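Local structure of MAU2 chromatid cohesion factor homolog (Saccharomyces cerevisiae, 4XDN) at residues L536-K544 and N554-L562. The protein forms a complex with SCC2 that is required for loading cohesin onto chromosomes, and so takes part in sister chromatid cohesion. Sequence-based numbering, arbitrary orientation.
Sequences LREFYSSNK and NRFKLKKAL. With SO4 (sulfate ion), chain F.
N543 and F556 carry a helix-to-loop contact in which the C-terminal part of helix 526-543 is docked against the irregular chain that leads into helix 562-575. The N543 carboxamide grips the loop backbone with both its ends: OD1 accepts from L558 N at 2.7 Å in a nearly straight bond (167°), and ND2 donates to F556 O at 2.8 Å. This second acceptor lies in the N543 amide plane, although the donor stands above the F556 carbonyl plane. The other ND2 hydrogen goes back to F539 O, 2.8 Å from ND2, which fixes the rotation of the buried amide. With an alanine in place of N543 the amide's three bonds would be gone, which would probably leave L558 N and F556 O without these partners, F539 O with its weak bond from S542 N, and the loop less firmly held. Beside this polar grip, F556 turns its edge to the face of F539 in a T-shaped stack, centroids 5.3 Å apart and planes at 85°. E538 lies over one face of the F556 ring: its CB sits 3.8 Å from the ring centre in a CH-pi contact, and its CD comes 3.4 Å from F556 CZ, the carboxylate inclined to the ring. With CG anti to its carbonyl carbon (chi1 -75°), F556 swings its ring toward these two residues. Both L558 and F539 reach helix 499-513. The N554 side chain accepts from F556 N in an Asx turn; farther on, K560 N and K559 NZ hold a sulfate, probably from crystallisation. Across the unmodelled residues 547-553, the contact thus pins the far side of an interhelical connection back onto helix 526-543 in this largely helical cohesin-loading-factor fold, through an asparagine bridging to irregular backbone.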
loop_
_atom_site.group_PDB
_atom_site.type_symbol
_atom_site.label_atom_id
_atom_site.label_comp_id
_atom_site.label_asym_id
_atom_site.label_seq_id
_atom_site.Cartn_x
_atom_site.Cartn_y
_atom_site.Cartn_z
ATOM N N LEU A 536 -21.671 19.942 12.326
ATOM C CA LEU A 536 -22.643 18.943 12.747
ATOM C C LEU A 536 -23.906 19.027 11.900
ATOM O O LEU A 536 -24.429 18.009 11.447
ATOM C CB LEU A 536 -22.990 19.128 14.228
ATOM C CG LEU A 536 -24.141 18.284 14.776
ATOM C CD1 LEU A 536 -23.803 16.801 14.719
ATOM C CD2 LEU A 536 -24.474 18.710 16.196
ATOM N N ARG A 537 -24.386 20.248 11.690
ATOM C CA ARG A 537 -25.616 20.474 10.946
ATOM C C ARG A 537 -25.523 19.885 9.543
ATOM O O ARG A 537 -26.498 19.351 9.017
ATOM C CB ARG A 537 -25.922 21.970 10.872
ATOM C CG ARG A 537 -27.391 22.289 10.658
ATOM C CD ARG A 537 -27.631 23.789 10.619
ATOM N NE ARG A 537 -27.135 24.460 11.820
ATOM C CZ ARG A 537 -27.830 24.618 12.944
ATOM N NH1 ARG A 537 -29.071 24.154 13.045
ATOM N NH2 ARG A 537 -27.281 25.246 13.974
ATOM N N GLU A 538 -24.338 19.976 8.948
ATOM C CA GLU A 538 -24.109 19.439 7.615
ATOM C C GLU A 538 -24.167 17.913 7.612
ATOM O O GLU A 538 -24.817 17.314 6.756
ATOM C CB GLU A 538 -22.759 19.916 7.076
ATOM C CG GLU A 538 -22.696 21.415 6.822
ATOM C CD GLU A 538 -21.331 21.877 6.340
ATOM O OE1 GLU A 538 -20.314 21.475 6.945
ATOM O OE2 GLU A 538 -21.276 22.643 5.356
ATOM N N PHE A 539 -23.490 17.289 8.572
ATOM C CA PHE A 539 -23.460 15.832 8.657
ATOM C C PHE A 539 -24.806 15.259 9.081
ATOM O O PHE A 539 -25.228 14.215 8.583
ATOM C CB PHE A 539 -22.376 15.369 9.634
ATOM C CG PHE A 539 -20.983 15.466 9.082
ATOM C CD1 PHE A 539 -20.578 14.637 8.050
ATOM C CD2 PHE A 539 -20.081 16.382 9.595
ATOM C CE1 PHE A 539 -19.298 14.723 7.535
ATOM C CE2 PHE A 539 -18.797 16.471 9.086
ATOM C CZ PHE A 539 -18.407 15.640 8.055
ATOM N N TYR A 540 -25.481 15.941 10.000
ATOM C CA TYR A 540 -26.738 15.439 10.537
ATOM C C TYR A 540 -27.879 15.549 9.529
ATOM O O TYR A 540 -28.685 14.628 9.396
ATOM C CB TYR A 540 -27.112 16.186 11.816
ATOM C CG TYR A 540 -28.473 15.804 12.335
ATOM C CD1 TYR A 540 -28.713 14.528 12.822
ATOM C CD2 TYR A 540 -29.522 16.713 12.330
ATOM C CE1 TYR A 540 -29.956 14.167 13.294
ATOM C CE2 TYR A 540 -30.769 16.363 12.800
ATOM C CZ TYR A 540 -30.980 15.087 13.282
ATOM O OH TYR A 540 -32.218 14.726 13.753
ATOM N N SER A 541 -27.949 16.671 8.821
ATOM C CA SER A 541 -29.014 16.884 7.845
ATOM C C SER A 541 -28.862 15.935 6.661
ATOM O O SER A 541 -29.814 15.702 5.915
ATOM C CB SER A 541 -29.019 18.334 7.357
ATOM O OG SER A 541 -27.888 18.605 6.547
ATOM N N SER A 542 -27.662 15.388 6.497
ATOM C CA SER A 542 -27.366 14.492 5.386
ATOM C C SER A 542 -27.475 13.021 5.784
ATOM O O SER A 542 -27.590 12.153 4.919
ATOM C CB SER A 542 -25.964 14.777 4.844
ATOM O OG SER A 542 -25.645 13.906 3.774
ATOM N N ASN A 543 -27.442 12.748 7.088
ATOM C CA ASN A 543 -27.427 11.374 7.589
ATOM C C ASN A 543 -28.450 11.112 8.693
ATOM O O ASN A 543 -28.322 10.150 9.449
ATOM C CB ASN A 543 -26.027 11.029 8.098
ATOM C CG ASN A 543 -24.984 11.086 7.003
ATOM O OD1 ASN A 543 -24.780 10.114 6.275
ATOM N ND2 ASN A 543 -24.322 12.232 6.874
ATOM N N LYS A 544 -29.466 11.963 8.784
ATOM C CA LYS A 544 -30.523 11.767 9.768
ATOM C C LYS A 544 -31.389 10.571 9.390
ATOM O O LYS A 544 -31.646 10.330 8.211
ATOM C CB LYS A 544 -31.392 13.022 9.898
ATOM C CG LYS A 544 -31.914 13.564 8.574
ATOM C CD LYS A 544 -33.143 14.437 8.774
ATOM C CE LYS A 544 -33.706 14.920 7.444
ATOM N NZ LYS A 544 -32.860 15.969 6.810
ATOM N N ASN A 554 -23.584 14.509 -2.875
ATOM C CA ASN A 554 -23.463 14.880 -1.471
ATOM C C ASN A 554 -22.431 14.009 -0.758
ATOM O O ASN A 554 -22.711 12.862 -0.411
ATOM C CB ASN A 554 -24.822 14.768 -0.776
ATOM C CG ASN A 554 -24.849 15.463 0.571
ATOM O OD1 ASN A 554 -23.811 15.671 1.197
ATOM N ND2 ASN A 554 -26.043 15.827 1.026
ATOM N N ARG A 555 -21.240 14.561 -0.543
ATOM C CA ARG A 555 -20.155 13.816 0.086
ATOM C C ARG A 555 -20.103 14.045 1.598
ATOM O O ARG A 555 -19.077 13.796 2.232
ATOM C CB ARG A 555 -18.812 14.190 -0.553
ATOM C CG ARG A 555 -18.653 13.723 -2.006
ATOM C CD ARG A 555 -17.641 12.583 -2.154
ATOM N NE ARG A 555 -18.258 11.256 -2.046
ATOM C CZ ARG A 555 -18.310 10.349 -3.023
ATOM N NH1 ARG A 555 -17.778 10.590 -4.218
ATOM N NH2 ARG A 555 -18.896 9.180 -2.803
ATOM N N PHE A 556 -21.203 14.525 2.171
ATOM C CA PHE A 556 -21.386 14.486 3.621
ATOM C C PHE A 556 -21.992 13.142 4.013
ATOM O O PHE A 556 -22.182 12.854 5.195
ATOM C CB PHE A 556 -22.285 15.627 4.114
ATOM C CG PHE A 556 -21.612 16.968 4.138
ATOM C CD1 PHE A 556 -20.542 17.202 4.986
ATOM C CD2 PHE A 556 -22.058 17.998 3.328
ATOM C CE1 PHE A 556 -19.920 18.436 5.015
ATOM C CE2 PHE A 556 -21.439 19.235 3.353
ATOM C CZ PHE A 556 -20.369 19.453 4.198
ATOM N N LYS A 557 -22.298 12.327 3.006
ATOM C CA LYS A 557 -22.947 11.044 3.223
ATOM C C LYS A 557 -22.006 10.084 3.935
ATOM O O LYS A 557 -20.888 9.844 3.484
ATOM C CB LYS A 557 -23.402 10.448 1.890
ATOM C CG LYS A 557 -24.459 9.359 2.018
ATOM C CD LYS A 557 -24.746 8.717 0.667
ATOM C CE LYS A 557 -26.032 7.906 0.686
ATOM N NZ LYS A 557 -26.368 7.385 -0.670
ATOM N N LEU A 558 -22.469 9.546 5.058
ATOM C CA LEU A 558 -21.699 8.577 5.822
ATOM C C LEU A 558 -22.121 7.162 5.468
ATOM O O LEU A 558 -23.313 6.874 5.349
ATOM C CB LEU A 558 -21.881 8.809 7.323
ATOM C CG LEU A 558 -21.385 10.152 7.861
ATOM C CD1 LEU A 558 -21.759 10.303 9.321
ATOM C CD2 LEU A 558 -19.881 10.277 7.674
ATOM N N LYS A 559 -21.141 6.281 5.294
ATOM C CA LYS A 559 -21.427 4.860 5.192
ATOM C C LYS A 559 -22.131 4.420 6.468
ATOM O O LYS A 559 -22.002 5.067 7.508
ATOM C CB LYS A 559 -20.149 4.051 4.978
ATOM C CG LYS A 559 -19.742 3.900 3.520
ATOM C CD LYS A 559 -18.570 2.944 3.362
ATOM C CE LYS A 559 -18.973 1.497 3.629
ATOM N NZ LYS A 559 -19.697 0.870 2.483
ATOM N N LYS A 560 -22.872 3.321 6.395
ATOM C CA LYS A 560 -23.682 2.881 7.525
ATOM C C LYS A 560 -22.824 2.270 8.631
ATOM O O LYS A 560 -23.048 1.133 9.047
ATOM C CB LYS A 560 -24.739 1.879 7.060
ATOM C CG LYS A 560 -25.636 2.413 5.946
ATOM C CD LYS A 560 -26.621 1.367 5.437
ATOM C CE LYS A 560 -25.912 0.110 4.946
ATOM N NZ LYS A 560 -26.658 -0.573 3.852
ATOM N N ALA A 561 -21.838 3.027 9.098
ATOM C CA ALA A 561 -21.097 2.658 10.293
ATOM C C ALA A 561 -22.033 2.813 11.481
ATOM O O ALA A 561 -22.461 3.924 11.790
ATOM C CB ALA A 561 -19.864 3.523 10.455
ATOM N N LEU A 562 -22.350 1.702 12.138
ATOM C CA LEU A 562 -23.381 1.691 13.168
ATOM C C LEU A 562 -23.137 2.718 14.263
ATOM O O LEU A 562 -23.978 3.584 14.497
ATOM C CB LEU A 562 -23.494 0.305 13.802
ATOM C CG LEU A 562 -24.598 0.170 14.856
ATOM C CD1 LEU A 562 -25.972 0.318 14.218
ATOM C CD2 LEU A 562 -24.481 -1.155 15.575
HETATM S S SO4 F . -23.389 2.170 2.718
HETATM O O1 SO4 F . -24.576 1.383 2.400
HETATM O O2 SO4 F . -22.404 2.011 1.651
HETATM O O3 SO4 F . -23.757 3.578 2.834
HETATM O O4 SO4 F . -22.819 1.717 3.983
#